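PDB 4FGM: aminopeptidase N family protein from Idiomarina loihiensis L2TR, which probably acts as a zinc-dependent aminopeptidase of the M61 family, removing residues from the N-terminal end of peptides. Local coordinates for residues M1-H12 against F16-E28. Sequence-based numbering, arbitrary orientation.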
HETATM    1  N   MSE A   1      -9.491   8.485 -31.797  1.00 65.40           N
HETATM    2  CA  MSE A   1      -9.210   9.115 -30.477  1.00 59.80           C
HETATM    3  C   MSE A   1     -10.518   9.266 -29.715  1.00 52.53           C
HETATM    4  O   MSE A   1     -11.543   9.620 -30.290  1.00 56.09           O
HETATM    5  CB  MSE A   1      -8.541  10.480 -30.678  1.00 63.54           C
HETATM    6  CG  MSE A   1      -9.474  11.693 -30.624  1.00 81.56           C
HETATM    7 SE   MSE A   1      -9.733  12.352 -28.812  1.00 68.15          SE
HETATM    8  CE  MSE A   1      -7.994  11.845 -28.140  1.00 97.53           C
ATOM      9  N   ILE A   2     -10.478   8.983 -28.421  1.00 49.54           N
ATOM     10  CA  ILE A   2     -11.659   9.079 -27.565  1.00 46.44           C
ATOM     11  C   ILE A   2     -11.533  10.326 -26.700  1.00 42.72           C
ATOM     12  O   ILE A   2     -10.454  10.606 -26.158  1.00 36.94           O
ATOM     13  CB  ILE A   2     -11.782   7.832 -26.655  1.00 46.75           C
ATOM     14  CG1 ILE A   2     -11.798   6.565 -27.512  1.00 47.11           C
ATOM     15  CG2 ILE A   2     -13.033   7.931 -25.798  1.00 44.44           C
ATOM     16  CD1 ILE A   2     -12.859   6.571 -28.591  1.00 43.84           C
ATOM     17  N   ALA A   3     -12.623  11.075 -26.563  1.00 42.91           N
ATOM     18  CA  ALA A   3     -12.587  12.312 -25.781  1.00 38.68           C
ATOM     19  C   ALA A   3     -13.428  12.257 -24.512  1.00 41.76           C
ATOM     20  O   ALA A   3     -14.587  11.836 -24.530  1.00 43.01           O
ATOM     21  CB  ALA A   3     -13.029  13.485 -26.652  1.00 38.45           C
ATOM     22  N   TYR A   4     -12.832  12.694 -23.409  1.00 44.35           N
ATOM     23  CA  TYR A   4     -13.511  12.699 -22.119  1.00 39.46           C
ATOM     24  C   TYR A   4     -13.586  14.111 -21.551  1.00 39.23           C
ATOM     25  O   TYR A   4     -12.579  14.803 -21.475  1.00 39.46           O
ATOM     26  CB  TYR A   4     -12.755  11.810 -21.124  1.00 39.53           C
ATOM     27  CG  TYR A   4     -12.744  10.339 -21.467  1.00 42.73           C
ATOM     28  CD1 TYR A   4     -13.773   9.500 -21.057  1.00 40.64           C
ATOM     29  CD2 TYR A   4     -11.697   9.783 -22.192  1.00 40.33           C
ATOM     30  CE1 TYR A   4     -13.758   8.142 -21.356  1.00 42.67           C
ATOM     31  CE2 TYR A   4     -11.674   8.426 -22.499  1.00 42.11           C
ATOM     32  CZ  TYR A   4     -12.708   7.612 -22.078  1.00 42.36           C
ATOM     33  OH  TYR A   4     -12.696   6.271 -22.389  1.00 42.37           O
ATOM     34  N   ASP A   5     -14.781  14.539 -21.167  1.00 39.57           N
ATOM     35  CA  ASP A   5     -14.953  15.854 -20.556  1.00 46.58           C
ATOM     36  C   ASP A   5     -15.404  15.654 -19.122  1.00 46.57           C
ATOM     37  O   ASP A   5     -16.433  15.020 -18.874  1.00 47.16           O
ATOM     38  CB  ASP A   5     -15.993  16.692 -21.297  1.00 40.42           C
ATOM     39  CG  ASP A   5     -15.412  17.400 -22.487  1.00 42.60           C
ATOM     40  OD1 ASP A   5     -15.442  16.819 -23.594  1.00 45.55           O
ATOM     41  OD2 ASP A   5     -14.906  18.531 -22.307  1.00 46.16           O
ATOM     42  N   ILE A   6     -14.629  16.181 -18.179  1.00 41.94           N
ATOM     43  CA  ILE A   6     -14.971  16.046 -16.768  1.00 39.81           C
ATOM     44  C   ILE A   6     -15.123  17.386 -16.074  1.00 38.12           C
ATOM     45  O   ILE A   6     -14.299  18.300 -16.242  1.00 38.13           O
ATOM     46  CB  ILE A   6     -13.908  15.231 -15.997  1.00 39.64           C
ATOM     47  CG1 ILE A   6     -13.810  13.814 -16.565  1.00 46.01           C
ATOM     48  CG2 ILE A   6     -14.277  15.163 -14.531  1.00 28.62           C
ATOM     49  CD1 ILE A   6     -12.654  13.009 -15.992  1.00 45.85           C
ATOM     50  N   THR A   7     -16.183  17.496 -15.285  1.00 36.74           N
ATOM     51  CA  THR A   7     -16.432  18.717 -14.542  1.00 40.44           C
ATOM     52  C   THR A   7     -16.903  18.383 -13.134  1.00 40.33           C
ATOM     53  O   THR A   7     -17.810  17.573 -12.958  1.00 38.84           O
ATOM     54  CB  THR A   7     -17.524  19.588 -15.237  1.00 43.38           C
ATOM     55  OG1 THR A   7     -17.123  19.883 -16.581  1.00 45.91           O
ATOM     56  CG2 THR A   7     -17.735  20.892 -14.483  1.00 32.56           C
ATOM     57  N   PRO A   8     -16.260  18.967 -12.112  1.00 43.04           N
ATOM     58  CA  PRO A   8     -16.671  18.709 -10.726  1.00 41.80           C
ATOM     59  C   PRO A   8     -17.887  19.623 -10.591  1.00 44.52           C
ATOM     60  O   PRO A   8     -17.798  20.703 -10.014  1.00 44.83           O
ATOM     61  CB  PRO A   8     -15.485  19.223  -9.908  1.00 39.56           C
ATOM     62  CG  PRO A   8     -14.337  19.179 -10.867  1.00 36.71           C
ATOM     63  CD  PRO A   8     -14.961  19.653 -12.150  1.00 39.38           C
ATOM     64  N   ILE A   9     -19.016  19.185 -11.135  1.00 40.49           N
ATOM     65  CA  ILE A   9     -20.227  19.994 -11.166  1.00 41.84           C
ATOM     66  C   ILE A   9     -20.990  20.267  -9.877  1.00 44.94           C
ATOM     67  O   ILE A   9     -21.572  21.339  -9.720  1.00 45.77           O
ATOM     68  CB  ILE A   9     -21.232  19.414 -12.213  1.00 36.42           C
ATOM     69  CG1 ILE A   9     -22.229  20.492 -12.634  1.00 43.33           C
ATOM     70  CG2 ILE A   9     -21.965  18.204 -11.638  1.00 32.78           C
ATOM     71  CD1 ILE A   9     -21.608  21.591 -13.480  1.00 41.49           C
ATOM     72  N   ASP A  10     -21.003  19.310  -8.957  1.00 43.09           N
ATOM     73  CA  ASP A  10     -21.749  19.483  -7.720  1.00 39.46           C
ATOM     74  C   ASP A  10     -20.904  19.143  -6.499  1.00 40.32           C
ATOM     75  O   ASP A  10     -20.801  17.979  -6.101  1.00 43.87           O
ATOM     76  CB  ASP A  10     -22.999  18.597  -7.754  1.00 41.48           C
ATOM     77  CG  ASP A  10     -24.003  18.959  -6.665  1.00 43.55           C
ATOM     78  OD1 ASP A  10     -23.584  19.548  -5.641  1.00 46.37           O
ATOM     79  OD2 ASP A  10     -25.203  18.642  -6.831  1.00 42.52           O
ATOM     80  N   LEU A  11     -20.317  20.168  -5.898  1.00 37.98           N
ATOM     81  CA  LEU A  11     -19.469  19.994  -4.727  1.00 39.18           C
ATOM     82  C   LEU A  11     -20.180  19.450  -3.488  1.00 44.26           C
ATOM     83  O   LEU A  11     -19.668  18.548  -2.823  1.00 42.74           O
ATOM     84  CB  LEU A  11     -18.778  21.321  -4.412  1.00 36.60           C
ATOM     85  CG  LEU A  11     -17.395  21.540  -5.039  1.00 36.99           C
ATOM     86  CD1 LEU A  11     -17.253  20.803  -6.349  1.00 29.94           C
ATOM     87  CD2 LEU A  11     -17.166  23.022  -5.219  1.00 33.47           C
ATOM     88  N   HIS A  12     -21.356  19.985  -3.176  1.00 40.47           N
ATOM     89  CA  HIS A  12     -22.090  19.518  -2.005  1.00 43.67           C
ATOM     90  C   HIS A  12     -22.708  18.139  -2.224  1.00 45.52           C
ATOM     91  O   HIS A  12     -22.896  17.377  -1.267  1.00 39.91           O
ATOM     92  CB  HIS A  12     -23.175  20.525  -1.616  1.00 41.32           C
ATOM     93  CG  HIS A  12     -22.632  21.828  -1.120  1.00 50.30           C
ATOM     94  ND1 HIS A  12     -23.442  22.851  -0.671  1.00 52.98           N
ATOM     95  CD2 HIS A  12     -21.361  22.279  -1.006  1.00 50.96           C
ATOM     96  CE1 HIS A  12     -22.691  23.873  -0.304  1.00 48.38           C
ATOM     97  NE2 HIS A  12     -21.424  23.553  -0.497  1.00 46.60           N
ATOM     98  N   PHE A  16     -19.467  14.367 -10.100  1.00 41.59           N
ATOM     99  CA  PHE A  16     -18.694  14.847 -11.232  1.00 38.49           C
ATOM    100  C   PHE A  16     -19.608  14.631 -12.441  1.00 34.84           C
ATOM    101  O   PHE A  16     -20.361  13.653 -12.475  1.00 38.15           O
ATOM    102  CB  PHE A  16     -17.434  14.003 -11.467  1.00 34.50           C
ATOM    103  CG  PHE A  16     -16.307  14.255 -10.506  1.00 36.79           C
ATOM    104  CD1 PHE A  16     -16.168  13.489  -9.353  1.00 33.63           C
ATOM    105  CD2 PHE A  16     -15.334  15.212 -10.796  1.00 36.62           C
ATOM    106  CE1 PHE A  16     -15.059  13.662  -8.499  1.00 34.61           C
ATOM    107  CE2 PHE A  16     -14.232  15.394  -9.960  1.00 36.49           C
ATOM    108  CZ  PHE A  16     -14.095  14.613  -8.802  1.00 32.43           C
ATOM    109  N   ASN A  17     -19.577  15.540 -13.411  1.00 33.76           N
ATOM    110  CA  ASN A  17     -20.352  15.341 -14.632  1.00 32.81           C
ATOM    111  C   ASN A  17     -19.317  14.809 -15.596  1.00 41.05           C
ATOM    112  O   ASN A  17     -18.197  15.319 -15.646  1.00 46.31           O
ATOM    113  CB  ASN A  17     -20.911  16.648 -15.198  1.00 30.89           C
ATOM    114  CG  ASN A  17     -22.332  16.914 -14.752  1.00 44.94           C
ATOM    115  OD1 ASN A  17     -22.916  16.139 -13.984  1.00 50.13           O
ATOM    116  ND2 ASN A  17     -22.900  18.014 -15.234  1.00 47.46           N
ATOM    117  N   VAL A  18     -19.676  13.782 -16.351  1.00 37.40           N
ATOM    118  CA  VAL A  18     -18.741  13.208 -17.305  1.00 37.53           C
ATOM    119  C   VAL A  18     -19.383  13.022 -18.672  1.00 44.51           C
ATOM    120  O   VAL A  18     -20.533  12.579 -18.783  1.00 45.04           O
ATOM    121  CB  VAL A  18     -18.205  11.840 -16.822  1.00 40.61           C
ATOM    122  CG1 VAL A  18     -17.170  11.319 -17.799  1.00 40.10           C
ATOM    123  CG2 VAL A  18     -17.596  11.975 -15.431  1.00 38.95           C
ATOM    124  N   SER A  19     -18.628  13.385 -19.703  1.00 45.69           N
ATOM    125  CA  SER A  19     -19.058  13.245 -21.085  1.00 45.26           C
ATOM    126  C   SER A  19     -17.989  12.461 -21.816  1.00 46.46           C
ATOM    127  O   SER A  19     -16.788  12.613 -21.568  1.00 44.63           O
ATOM    128  CB  SER A  19     -19.237  14.606 -21.763  1.00 46.29           C
ATOM    129  OG  SER A  19     -20.467  15.200 -21.397  1.00 57.02           O
ATOM    130  N   LEU A  20     -18.443  11.623 -22.728  1.00 46.42           N
ATOM    131  CA  LEU A  20     -17.562  10.779 -23.504  1.00 45.94           C
ATOM    132  C   LEU A  20     -17.996  10.922 -24.958  1.00 47.73           C
ATOM    133  O   LEU A  20     -19.167  10.714 -25.286  1.00 47.67           O
ATOM    134  CB  LEU A  20     -17.721   9.339 -23.012  1.00 43.22           C
ATOM    135  CG  LEU A  20     -17.178   8.195 -23.846  1.00 46.63           C
ATOM    136  CD1 LEU A  20     -15.680   8.289 -23.946  1.00 53.90           C
ATOM    137  CD2 LEU A  20     -17.583   6.896 -23.197  1.00 53.17           C
ATOM    138  N   THR A  21     -17.062  11.297 -25.824  1.00 42.46           N
ATOM    139  CA  THR A  21     -17.390  11.466 -27.229  1.00 44.01           C
ATOM    140  C   THR A  21     -16.656  10.486 -28.142  1.00 48.33           C
ATOM    141  O   THR A  21     -15.428  10.511 -28.265  1.00 51.90           O
ATOM    142  CB  THR A  21     -17.108  12.909 -27.670  1.00 49.72           C
ATOM    143  OG1 THR A  21     -17.788  13.804 -26.781  1.00 53.53           O
ATOM    144  CG2 THR A  21     -17.612  13.147 -29.089  1.00 46.78           C
ATOM    145  N   ILE A  22     -17.432   9.620 -28.781  1.00 51.23           N
ATOM    146  CA  ILE A  22     -16.884   8.617 -29.679  1.00 48.68           C
ATOM    147  C   ILE A  22     -17.172   9.034 -31.111  1.00 47.08           C
ATOM    148  O   ILE A  22     -18.333   9.061 -31.525  1.00 49.28           O
ATOM    149  CB  ILE A  22     -17.523   7.246 -29.411  1.00 50.38           C
ATOM    150  CG1 ILE A  22     -17.475   6.944 -27.910  1.00 48.91           C
ATOM    151  CG2 ILE A  22     -16.785   6.176 -30.195  1.00 48.25           C
ATOM    152  CD1 ILE A  22     -18.482   5.910 -27.458  1.00 54.05           C
ATOM    153  N   GLU A  23     -16.115   9.365 -31.852  1.00 48.97           N
ATOM    154  CA  GLU A  23     -16.227   9.809 -33.244  1.00 52.47           C
ATOM    155  C   GLU A  23     -16.938   8.773 -34.104  1.00 56.10           C
ATOM    156  O   GLU A  23     -17.827   9.106 -34.889  1.00 57.91           O
ATOM    157  CB  GLU A  23     -14.830  10.093 -33.812  1.00 60.83           C
ATOM    158  CG  GLU A  23     -14.790  10.579 -35.263  1.00 68.92           C
ATOM    159  CD  GLU A  23     -15.436  11.942 -35.454  1.00 77.42           C
ATOM    160  OE1 GLU A  23     -15.686  12.632 -34.440  1.00 77.85           O
ATOM    161  OE2 GLU A  23     -15.681  12.328 -36.621  1.00 76.78           O
ATOM    162  N   GLN A  24     -16.540   7.515 -33.947  1.00 55.20           N
ATOM    163  CA  GLN A  24     -17.148   6.423 -34.690  1.00 59.88           C
ATOM    164  C   GLN A  24     -17.356   5.195 -33.805  1.00 58.28           C
ATOM    165  O   GLN A  24     -16.397   4.603 -33.301  1.00 56.44           O
ATOM    166  CB  GLN A  24     -16.284   6.039 -35.890  1.00 65.58           C
ATOM    167  CG  GLN A  24     -16.940   5.006 -36.784  1.00 81.03           C
ATOM    168  CD  GLN A  24     -16.198   4.803 -38.083  1.00 94.51           C
ATOM    169  OE1 GLN A  24     -15.119   4.209 -38.112  1.00 99.81           O
ATOM    170  NE2 GLN A  24     -16.769   5.308 -39.172  1.00 95.42           N
ATOM    171  N   THR A  25     -18.617   4.820 -33.624  1.00 52.45           N
ATOM    172  CA  THR A  25     -18.961   3.664 -32.814  1.00 52.16           C
ATOM    173  C   THR A  25     -19.132   2.463 -33.735  1.00 58.01           C
ATOM    174  O   THR A  25     -19.337   2.630 -34.935  1.00 51.93           O
ATOM    175  CB  THR A  25     -20.278   3.900 -32.052  1.00 49.42           C
ATOM    176  OG1 THR A  25     -21.343   4.111 -32.986  1.00 49.92           O
ATOM    177  CG2 THR A  25     -20.158   5.125 -31.158  1.00 46.80           C
ATOM    178  N   ASN A  26     -19.020   1.258 -33.185  1.00 60.75           N
ATOM    179  CA  ASN A  26     -19.198   0.050 -33.985  1.00 64.80           C
ATOM    180  C   ASN A  26     -20.651  -0.379 -33.835  1.00 69.19           C
ATOM    181  O   ASN A  26     -21.405   0.248 -33.098  1.00 76.72           O
ATOM    182  CB  ASN A  26     -18.263  -1.062 -33.511  1.00 69.83           C
ATOM    183  CG  ASN A  26     -16.801  -0.655 -33.567  1.00 77.46           C
ATOM    184  OD1 ASN A  26     -16.365   0.020 -34.503  1.00 75.18           O
ATOM    185  ND2 ASN A  26     -16.030  -1.077 -32.570  1.00 80.43           N
ATOM    186  N   ASP A  27     -21.053  -1.430 -34.536  1.00 69.87           N
ATOM    187  CA  ASP A  27     -22.434  -1.894 -34.449  1.00 78.04           C
ATOM    188  C   ASP A  27     -22.711  -2.345 -33.027  1.00 80.06           C
ATOM    189  O   ASP A  27     -22.022  -3.227 -32.513  1.00 85.85           O
ATOM    190  CB  ASP A  27     -22.669  -3.069 -35.397  1.00 89.79           C
ATOM    191  CG  ASP A  27     -21.706  -3.079 -36.562  1.00 98.66           C
ATOM    192  OD1 ASP A  27     -20.558  -3.542 -36.376  1.00 99.90           O
ATOM    193  OD2 ASP A  27     -22.095  -2.619 -37.655  1.00100.60           O
ATOM    194  N   GLU A  28     -23.716  -1.746 -32.395  1.00 77.96           N
ATOM    195  CA  GLU A  28     -24.061  -2.097 -31.019  1.00 77.42           C
ATOM    196  C   GLU A  28     -22.797  -1.945 -30.162  1.00 65.05           C
ATOM    197  O   GLU A  28     -22.348  -2.892 -29.516  1.00 63.87           O
ATOM    198  CB  GLU A  28     -24.572  -3.542 -30.957  1.00 91.61           C
ATOM    199  CG  GLU A  28     -25.715  -3.870 -31.922  1.00102.50           C
ATOM    200  CD  GLU A  28     -27.026  -3.176 -31.569  1.00107.40           C
ATOM    201  OE1 GLU A  28     -27.481  -3.309 -30.413  1.00106.18           O
ATOM    202  OE2 GLU A  28     -27.608  -2.507 -32.450  1.00109.29           O
TER
HETATM  203  O   HOH W   1     -16.685  14.504 -24.318  1.00 43.40           O
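With CG of Leu20 trans to the backbone N (chi1 166°) and CG of Tyr4 trans to the carbonyl carbon (chi1 -66°), the two side chains run side by side in the same direction, and Leu20 CD1 comes over one face of the phenol ring, 3.2 Å from Tyr4 CE1. The same methyl also meets Ile2 CG2, so one leucine branch fills the angle between an aromatic and a branched aliphatic neighbour. The ring supplies a flat apolar wall, while its hydroxyl reaches beyond the hairpin to Leu113 O. Further along this buried face, beta-branched Ile6 and Val18 suit the extended backbone, and Ile6 CG2 lies 3.9 Å from Phe16 CD2. Pro8 brings CB and CG obliquely to the CD2 and CE2 atoms of the Phe16 ring, with Pro8 CG 3.9 Å from Phe16 CE2.

The other face, with Ala3, Asp5, Thr7, Asn17, Ser19 and Thr21, is more polar and partly open. A water there donates to Asp5 OD1 at 2.7 Å and also bonds Thr21 OG1, bridging the strands, while Asp5 OD2 turns to His128. The Asn17 amide crosses Ile9, its OD1 3.3 Å from Ile9 CG2 and also accepting from Gln86 NE2. With an alanine in place of Asn17, Gln86 would probably lose this acceptor and the flank of Ile9 would be left uncovered.

Between the faces, paired backbone bonds join Ala3 with Thr21, Asp5 with Ser19 and Thr7 with Asn17; Asn17 N reaches Thr7 O at 2.7 Å, whereas Ala3 N to Thr21 O is weak. Pro8 then centres an inverse gamma turn. The whole is an antiparallel beta hairpin, flanked by strands 123-127 and 81-91 in the beta-rich N-terminal domain of this M61 peptidase, away from the zinc site.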